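Local coordinates for tetrapyrrole methylase family protein (PDB 3HH1) that probably belongs, as the N-terminal domain, to an S-adenosylmethionine-dependent methyltransferase that 2'-O-methylates a cytidine ribose in 16S ribosomal RNA, at residues E65-A68 and V69-V72; I73-E77 and E78-V82; P91-D95 and P96-M100. One frame throughout, in Å; residues are numbered along the deposited sequence. Where two conformers were deposited one is given.

Contact 1. Residues E65-A68 and V69-V72. With SO4 (sulfate ion), chain E.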
loop_
_atom_site.group_PDB
_atom_site.type_symbol
_atom_site.label_atom_id
_atom_site.label_comp_id
_atom_site.label_asym_id
_atom_site.label_seq_id
_atom_site.Cartn_x
_atom_site.Cartn_y
_atom_site.Cartn_z
ATOM N N GLU A 65 7.681 -4.678 15.863
ATOM C CA GLU A 65 6.647 -3.903 15.201
ATOM C C GLU A 65 6.118 -2.848 16.141
ATOM O O GLU A 65 6.004 -1.674 15.755
ATOM C CB GLU A 65 5.504 -4.825 14.747
ATOM C CG GLU A 65 4.147 -4.124 14.606
ATOM C CD GLU A 65 3.050 -5.041 14.100
ATOM O OE1 GLU A 65 3.356 -6.117 13.528
ATOM O OE2 GLU A 65 1.865 -4.673 14.281
ATOM N N GLU A 66 5.794 -3.264 17.368
ATOM C CA GLU A 66 5.150 -2.384 18.341
ATOM C C GLU A 66 5.953 -1.128 18.617
ATOM O O GLU A 66 5.383 -0.050 18.792
ATOM C CB GLU A 66 4.954 -3.071 19.695
ATOM C CG GLU A 66 3.664 -3.835 19.853
ATOM C CD GLU A 66 3.522 -4.434 21.261
ATOM O OE1 GLU A 66 4.543 -4.921 21.827
ATOM O OE2 GLU A 66 2.384 -4.416 21.799
ATOM N N ARG A 67 7.263 -1.301 18.754
ATOM C CA ARG A 67 8.130 -0.195 19.114
ATOM C C ARG A 67 8.142 0.865 18.001
ATOM O O ARG A 67 8.077 2.056 18.289
ATOM C CB ARG A 67 9.540 -0.723 19.381
ATOM C CG ARG A 67 10.548 0.347 19.680
ATOM C CD ARG A 67 11.921 -0.195 20.084
ATOM N NE ARG A 67 12.636 0.875 20.781
ATOM C CZ ARG A 67 13.424 1.780 20.210
ATOM N NH1 ARG A 67 13.965 2.728 20.957
ATOM N NH2 ARG A 67 13.687 1.752 18.912
ATOM N N ALA A 68 8.216 0.438 16.731
ATOM C CA ALA A 68 8.218 1.378 15.600
ATOM C C ALA A 68 6.874 2.058 15.486
ATOM O O ALA A 68 6.818 3.267 15.342
ATOM C CB ALA A 68 8.606 0.680 14.258
ATOM N N VAL A 69 5.801 1.301 15.624
ATOM C CA VAL A 69 4.461 1.887 15.577
ATOM C C VAL A 69 4.270 2.900 16.720
ATOM O O VAL A 69 3.779 4.006 16.519
ATOM C CB VAL A 69 3.344 0.817 15.639
ATOM C CG1 VAL A 69 2.046 1.492 15.569
ATOM C CG2 VAL A 69 3.434 -0.175 14.499
ATOM N N ARG A 70 4.678 2.527 17.921
ATOM C CA ARG A 70 4.560 3.422 19.058
ATOM C C ARG A 70 5.307 4.718 18.822
ATOM O O ARG A 70 4.779 5.797 19.087
ATOM C CB ARG A 70 5.057 2.771 20.325
ATOM C CG ARG A 70 4.855 3.607 21.531
ATOM C CD ARG A 70 5.013 2.798 22.796
ATOM N NE ARG A 70 6.334 2.176 22.872
ATOM C CZ ARG A 70 6.595 0.874 22.745
ATOM N NH1 ARG A 70 5.624 -0.035 22.564
ATOM N NH2 ARG A 70 7.858 0.469 22.829
ATOM N N GLN A 71 6.530 4.623 18.333
ATOM C CA GLN A 71 7.334 5.812 18.073
ATOM C C GLN A 71 6.674 6.753 17.066
ATOM O O GLN A 71 6.683 7.982 17.265
ATOM C CB GLN A 71 8.713 5.445 17.549
ATOM C CG GLN A 71 9.610 4.833 18.601
ATOM C CD GLN A 71 10.926 4.483 17.996
ATOM O OE1 GLN A 71 11.923 5.093 18.298
ATOM N NE2 GLN A 71 10.920 3.582 17.058
ATOM N N VAL A 72 6.112 6.178 16.009
ATOM C CA VAL A 72 5.470 6.975 14.960
ATOM C C VAL A 72 4.205 7.624 15.498
ATOM O O VAL A 72 4.001 8.833 15.301
ATOM C CB VAL A 72 5.162 6.121 13.710
ATOM C CG1 VAL A 72 4.154 6.818 12.739
ATOM C CG2 VAL A 72 6.469 5.700 13.017
HETATM S S SO4 E . 11.059 1.994 23.867
HETATM O O1 SO4 E . 9.803 2.377 23.208
HETATM O O2 SO4 E . 10.803 1.770 25.291
HETATM O O3 SO4 E . 11.592 0.764 23.284
HETATM O O4 SO4 E . 12.076 3.037 23.711
#
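Arg-67 and Arg-70, one helical turn apart, hold a sulfate ion between their guanidinium groups. NE of Arg-67 gives a hydrogen bond of 2.7 Å to O3 of the sulfate, which lies at the guanidinium edge. NH1 of Arg-67 adds a weak bond to O4. From the other residue, NH2 of Arg-70 reaches O1 at 2.8 Å in a nearly straight bond (176°). The Arg-67 chain is extended from CG to NE, whereas Arg-70 bends at chi3 (58°), which folds its guanidinium back over Glu-66 O and the CA of Arg-67. The ion probably comes from the crystallisation liquor, and it would offset the like charges of the two arginines.

The amide of Gln-71 lies over one face of the Arg-67 guanidinium, the two planes 49° apart. NE2 of Gln-71 makes a weak bond to Arg-67 O, while its OE1 accepts from Arg-56. Arg-67 O also takes the backbone N of Gln-71 at 3.0 Å. On another side, CG of Glu-65 runs alongside CG2 of Val-69 at 4.0 Å. Ala-68, Val-69 and Val-72 pack inward, against strand 57-59 or helix 98-106.

The i to i+4 bonds from Val-69 N to Glu-65 O through Val-72 N to Ala-68 O mark the first turns of an amphipathic alpha helix flanking a parallel sheet.

Contact 2. Residues I73-E77 and E78-V82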
loop_
_atom_site.group_PDB
_atom_site.type_symbol
_atom_site.label_atom_id
_atom_site.label_comp_id
_atom_site.label_asym_id
_atom_site.label_seq_id
_atom_site.Cartn_x
_atom_site.Cartn_y
_atom_site.Cartn_z
ATOM N N ILE A 73 3.374 6.854 16.198
ATOM C CA ILE A 73 2.136 7.409 16.747
ATOM C C ILE A 73 2.423 8.499 17.759
ATOM O O ILE A 73 1.760 9.535 17.745
ATOM C CB ILE A 73 1.201 6.325 17.376
ATOM C CG1 ILE A 73 0.715 5.308 16.324
ATOM C CG2 ILE A 73 0.000 6.966 18.144
ATOM C CD1 ILE A 73 -0.205 5.829 15.276
ATOM N N GLU A 74 3.428 8.302 18.614
ATOM C CA GLU A 74 3.783 9.320 19.582
ATOM C C GLU A 74 4.230 10.579 18.889
ATOM O O GLU A 74 3.827 11.685 19.290
ATOM C CB GLU A 74 4.817 8.804 20.577
ATOM C CG GLU A 74 4.179 7.798 21.518
ATOM C CD GLU A 74 5.123 7.194 22.539
ATOM O OE1 GLU A 74 6.325 7.523 22.533
ATOM O OE2 GLU A 74 4.653 6.356 23.346
ATOM N N LEU A 75 5.054 10.455 17.851
ATOM C CA LEU A 75 5.527 11.650 17.143
ATOM C C LEU A 75 4.356 12.409 16.472
ATOM O O LEU A 75 4.274 13.621 16.555
ATOM C CB LEU A 75 6.567 11.265 16.140
ATOM C CG LEU A 75 7.609 12.268 15.640
ATOM C CD1 LEU A 75 8.056 13.334 16.667
ATOM C CD2 LEU A 75 8.778 11.483 15.136
ATOM N N LEU A 76 3.455 11.682 15.837
ATOM C CA LEU A 76 2.265 12.285 15.199
ATOM C C LEU A 76 1.356 12.972 16.226
ATOM O O LEU A 76 0.888 14.104 16.022
ATOM C CB LEU A 76 1.501 11.206 14.453
ATOM C CG LEU A 76 2.120 10.584 13.195
ATOM C CD1 LEU A 76 1.281 9.410 12.694
ATOM C CD2 LEU A 76 2.357 11.644 12.096
ATOM N N GLU A 77 1.144 12.318 17.361
ATOM C CA GLU A 77 0.323 12.924 18.418
ATOM C C GLU A 77 0.961 14.206 18.964
ATOM O O GLU A 77 0.256 15.129 19.411
ATOM C CB GLU A 77 0.133 11.949 19.569
ATOM C CG GLU A 77 -0.663 10.699 19.244
ATOM C CD GLU A 77 -2.150 10.944 19.161
ATOM O OE1 GLU A 77 -2.582 12.071 19.471
ATOM O OE2 GLU A 77 -2.907 10.002 18.794
ATOM N N GLU A 78 2.294 14.242 18.992
ATOM C CA GLU A 78 3.002 15.428 19.393
ATOM C C GLU A 78 3.068 16.533 18.328
ATOM O O GLU A 78 3.720 17.550 18.574
ATOM C CB GLU A 78 4.419 15.076 19.862
ATOM C CG GLU A 78 4.470 14.178 21.119
ATOM C CD GLU A 78 4.208 14.926 22.397
ATOM O OE1 GLU A 78 3.718 16.088 22.329
ATOM O OE2 GLU A 78 4.492 14.350 23.486
ATOM N N GLY A 79 2.417 16.345 17.179
ATOM C CA GLY A 79 2.294 17.399 16.167
ATOM C C GLY A 79 3.425 17.418 15.154
ATOM O O GLY A 79 3.556 18.363 14.414
ATOM N N SER A 80 4.224 16.357 15.094
ATOM C CA SER A 80 5.310 16.269 14.142
ATOM C C SER A 80 4.884 15.414 12.956
ATOM O O SER A 80 4.308 14.339 13.148
ATOM C CB SER A 80 6.504 15.617 14.808
ATOM O OG SER A 80 7.575 15.494 13.920
ATOM N N ASP A 81 5.173 15.852 11.739
ATOM C CA ASP A 81 5.017 14.964 10.605
ATOM C C ASP A 81 6.023 13.831 10.618
ATOM O O ASP A 81 7.124 13.960 11.167
ATOM C CB ASP A 81 5.138 15.755 9.325
ATOM C CG ASP A 81 4.193 16.925 9.294
ATOM O OD1 ASP A 81 3.172 16.892 10.049
ATOM O OD2 ASP A 81 4.469 17.889 8.529
ATOM N N VAL A 82 5.641 12.735 9.997
ATOM C CA VAL A 82 6.516 11.591 9.793
ATOM C C VAL A 82 6.370 11.168 8.343
ATOM O O VAL A 82 5.264 11.212 7.835
ATOM C CB VAL A 82 6.101 10.420 10.723
ATOM C CG1 VAL A 82 6.904 9.153 10.413
ATOM C CG2 VAL A 82 6.270 10.817 12.191
#
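The helix ends in a Schellman motif: Ser-80 N bonds back to Leu-75 O at 3.1 Å, Gly-79 N bonds to Leu-76 O at 2.9 Å, and Gly-79 takes a positive phi of 89°. Glycine, lacking a CB, adopts this phi without strain against Glu-78 O. Gly-79 N-H meets Leu-76 O from well above the carbonyl plane. One residue earlier, Glu-78 N still makes a helical bond to Glu-74 O.

Leu-75 carries most of the side-chain contact. Its CD1 presses on CB of Ser-80 at 3.3 Å, tighter than usual for two carbons. Its CD2 meets CG2 of Val-82 at 3.9 Å. CG of Leu-76 stands beside the backbone N (chi1 -69°), and the chain then runs out so that CD2 reaches CG2 of Val-82 at 4.0 Å, crossing Val-82 at about a right angle. CD2 of Leu-76 also lies 3.5 Å from Ser-80 O. That oxygen receives a CA-H...O contact from Leu-76 as well. OG of Ser-80 stays beside CD1 of Leu-75 and donates to Asp-81 O at 3.2 Å.

Val-82 opens the central strand 82-87, with backbone bonds to Thr-7 and Tyr-9 and its side chain on Leu-8. Leu-76 also touches Leu-8, and packs on Leu-109. The turn therefore carries the chain from helix 65-77 into the sheet beside strand 8-13.

Contact 3. Residues P91-D95 and P96-M100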
loop_
_atom_site.group_PDB
_atom_site.type_symbol
_atom_site.label_atom_id
_atom_site.label_comp_id
_atom_site.label_asym_id
_atom_site.label_seq_id
_atom_site.Cartn_x
_atom_site.Cartn_y
_atom_site.Cartn_z
ATOM N N PRO A 91 2.607 -2.224 -4.480
ATOM C CA PRO A 91 1.521 -1.560 -3.772
ATOM C C PRO A 91 1.885 -1.262 -2.318
ATOM O O PRO A 91 2.492 -2.081 -1.639
ATOM C CB PRO A 91 0.367 -2.575 -3.875
ATOM C CG PRO A 91 0.698 -3.330 -5.129
ATOM C CD PRO A 91 2.171 -3.477 -5.122
ATOM N N ALA A 92 1.524 -0.081 -1.847
ATOM C CA ALA A 92 1.895 0.350 -0.488
ATOM C C ALA A 92 1.261 -0.545 0.573
ATOM O O ALA A 92 1.893 -0.891 1.575
ATOM C CB ALA A 92 1.494 1.825 -0.261
ATOM N N ILE A 93 0.022 -0.975 0.341
ATOM C CA ILE A 93 -0.625 -1.803 1.351
ATOM C C ILE A 93 0.061 -3.179 1.518
ATOM O O ILE A 93 -0.231 -3.871 2.470
ATOM C CB ILE A 93 -2.125 -1.966 1.129
ATOM C CG1 ILE A 93 -2.403 -2.655 -0.197
ATOM C CG2 ILE A 93 -2.822 -0.619 1.136
ATOM C CD1 ILE A 93 -3.895 -2.928 -0.393
ATOM N N SER A 94 0.942 -3.560 0.588
ATOM C CA SER A 94 1.698 -4.802 0.716
ATOM C C SER A 94 2.997 -4.619 1.500
ATOM O O SER A 94 3.502 -5.589 2.055
ATOM C CB SER A 94 2.011 -5.365 -0.668
ATOM O OG SER A 94 0.819 -5.487 -1.403
ATOM N N ASP A 95 3.517 -3.391 1.566
ATOM C CA ASP A 95 4.836 -3.089 2.249
ATOM C C ASP A 95 4.615 -3.420 3.740
ATOM O O ASP A 95 3.584 -3.023 4.288
ATOM C CB ASP A 95 5.219 -1.611 1.990
ATOM C CG ASP A 95 6.643 -1.208 2.496
ATOM O OD1 ASP A 95 6.892 -1.128 3.729
ATOM O OD2 ASP A 95 7.519 -0.908 1.638
ATOM N N PRO A 96 5.531 -4.200 4.399
ATOM C CA PRO A 96 5.243 -4.576 5.817
ATOM C C PRO A 96 5.072 -3.315 6.687
ATOM O O PRO A 96 4.305 -3.327 7.657
ATOM C CB PRO A 96 6.482 -5.400 6.261
ATOM C CG PRO A 96 7.169 -5.804 4.959
ATOM C CD PRO A 96 6.847 -4.699 3.949
ATOM N N GLY A 97 5.720 -2.225 6.279
ATOM C CA GLY A 97 5.660 -0.945 7.000
ATOM C C GLY A 97 4.292 -0.272 6.960
ATOM O O GLY A 97 3.998 0.655 7.748
ATOM N N TYR A 98 3.402 -0.746 6.086
ATOM C CA TYR A 98 2.054 -0.190 6.048
ATOM C C TYR A 98 1.320 -0.339 7.392
ATOM O O TYR A 98 0.388 0.395 7.669
ATOM C CB TYR A 98 1.211 -0.807 4.914
ATOM C CG TYR A 98 0.040 0.076 4.598
ATOM C CD1 TYR A 98 0.162 1.098 3.681
ATOM C CD2 TYR A 98 -1.178 -0.077 5.275
ATOM C CE1 TYR A 98 -0.901 1.928 3.425
ATOM C CE2 TYR A 98 -2.239 0.756 5.014
ATOM C CZ TYR A 98 -2.088 1.743 4.077
ATOM O OH TYR A 98 -3.141 2.590 3.798
ATOM N N THR A 99 1.747 -1.265 8.238
ATOM C CA THR A 99 1.160 -1.384 9.566
ATOM C C THR A 99 1.182 -0.056 10.303
ATOM O O THR A 99 0.271 0.252 11.067
ATOM C CB THR A 99 1.847 -2.394 10.383
ATOM O OG1 THR A 99 2.000 -3.593 9.587
ATOM C CG2 THR A 99 0.968 -2.713 11.628
HETATM N N MSE A 100 2.213 0.747 10.046
HETATM C CA MSE A 100 2.313 2.051 10.676
HETATM C C MSE A 100 1.276 3.031 10.174
HETATM O O MSE A 100 0.751 3.824 10.962
HETATM C CB MSE A 100 3.748 2.595 10.549
HETATM C CG MSE A 100 4.760 1.869 11.376
HETATM SE SE MSE A 100 6.626 2.428 10.980
HETATM C CE MSE A 100 6.780 1.750 9.185
#
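Asp-95 and Gly-97 form a side-chain cap at the entrance to helix 98-106. OD1 of Asp-95 accepts from Gly-97 N at 3.0 Å, through the lone pair directed away from the other carboxylate oxygen. The bond is bent, with 142° at the hydrogen. CG of Asp-95 lies anti to its own backbone N (chi1 -173°), which brings the carboxylate forward beside the N-CD edge of the Pro-96 ring, above its plane. OD1 of Asp-95 thus comes 3.6 Å from CD of Pro-96.

The backbone oxygen of Asp-95 is used too. Asp-95 O takes Tyr-98 N at 2.9 Å, closing a type I beta turn from Asp-95 to Tyr-98. The donor stands above the carbonyl plane, 53° out of it. Pro-96 has no N-H to offer at the second place of this turn. Gly-97 O accepts from N of Met-100, which is a selenomethionine. Before the cap, Ser-94 N is paired with Pro-91 O, and Asp-95 N with Ala-92 O. These two bonds belong to a short 3-10 turn.

The polar ends also reach the dimer partner. OH of Tyr-98 makes a weak hydrogen bond with Ser-94 N of the second subunit, and OG1 of Thr-99 bonds with Tyr-98 OH of that subunit. The two Tyr-98 rings meet across the interface. Met-100 turns to its own chain, touching Leu-84 of strand 82-87.

The Ile-93 side chain runs alongside that of Tyr-98, in the same direction. Ala-92 CB adds an apolar touch to CD1 of the tyrosine at 4.2 Å. CG2 of Ile-93 makes a CH-pi contact over one ring face, 4.0 Å from the centroid, with CZ its nearest ring atom at 3.8 Å.

Contacts 1 and 2 share helix 65-77: contact 1 lies on its first turns, contact 2 at its C-terminal end. Contact 3 leads into helix 98-106. All three are partly buried, contact 3 the most, in four of its seven touching residues. Contact 1 has its arginines at the surface and contact 2 its glutamates. Contact 1 joins this charged outer side to an apolar inner one, whereas contact 2 relies on backbone bonds and leucine-valine packing. Contact 3 lies at the dimer interface, where tyrosine and hydroxyl groups meet the second subunit. Contact 1 touches both others: Val-72 packs on Val-82, and Val-69 and Val-72 on Met-100. Contacts 2 and 3 stay about 5 Å apart at their nearest atoms.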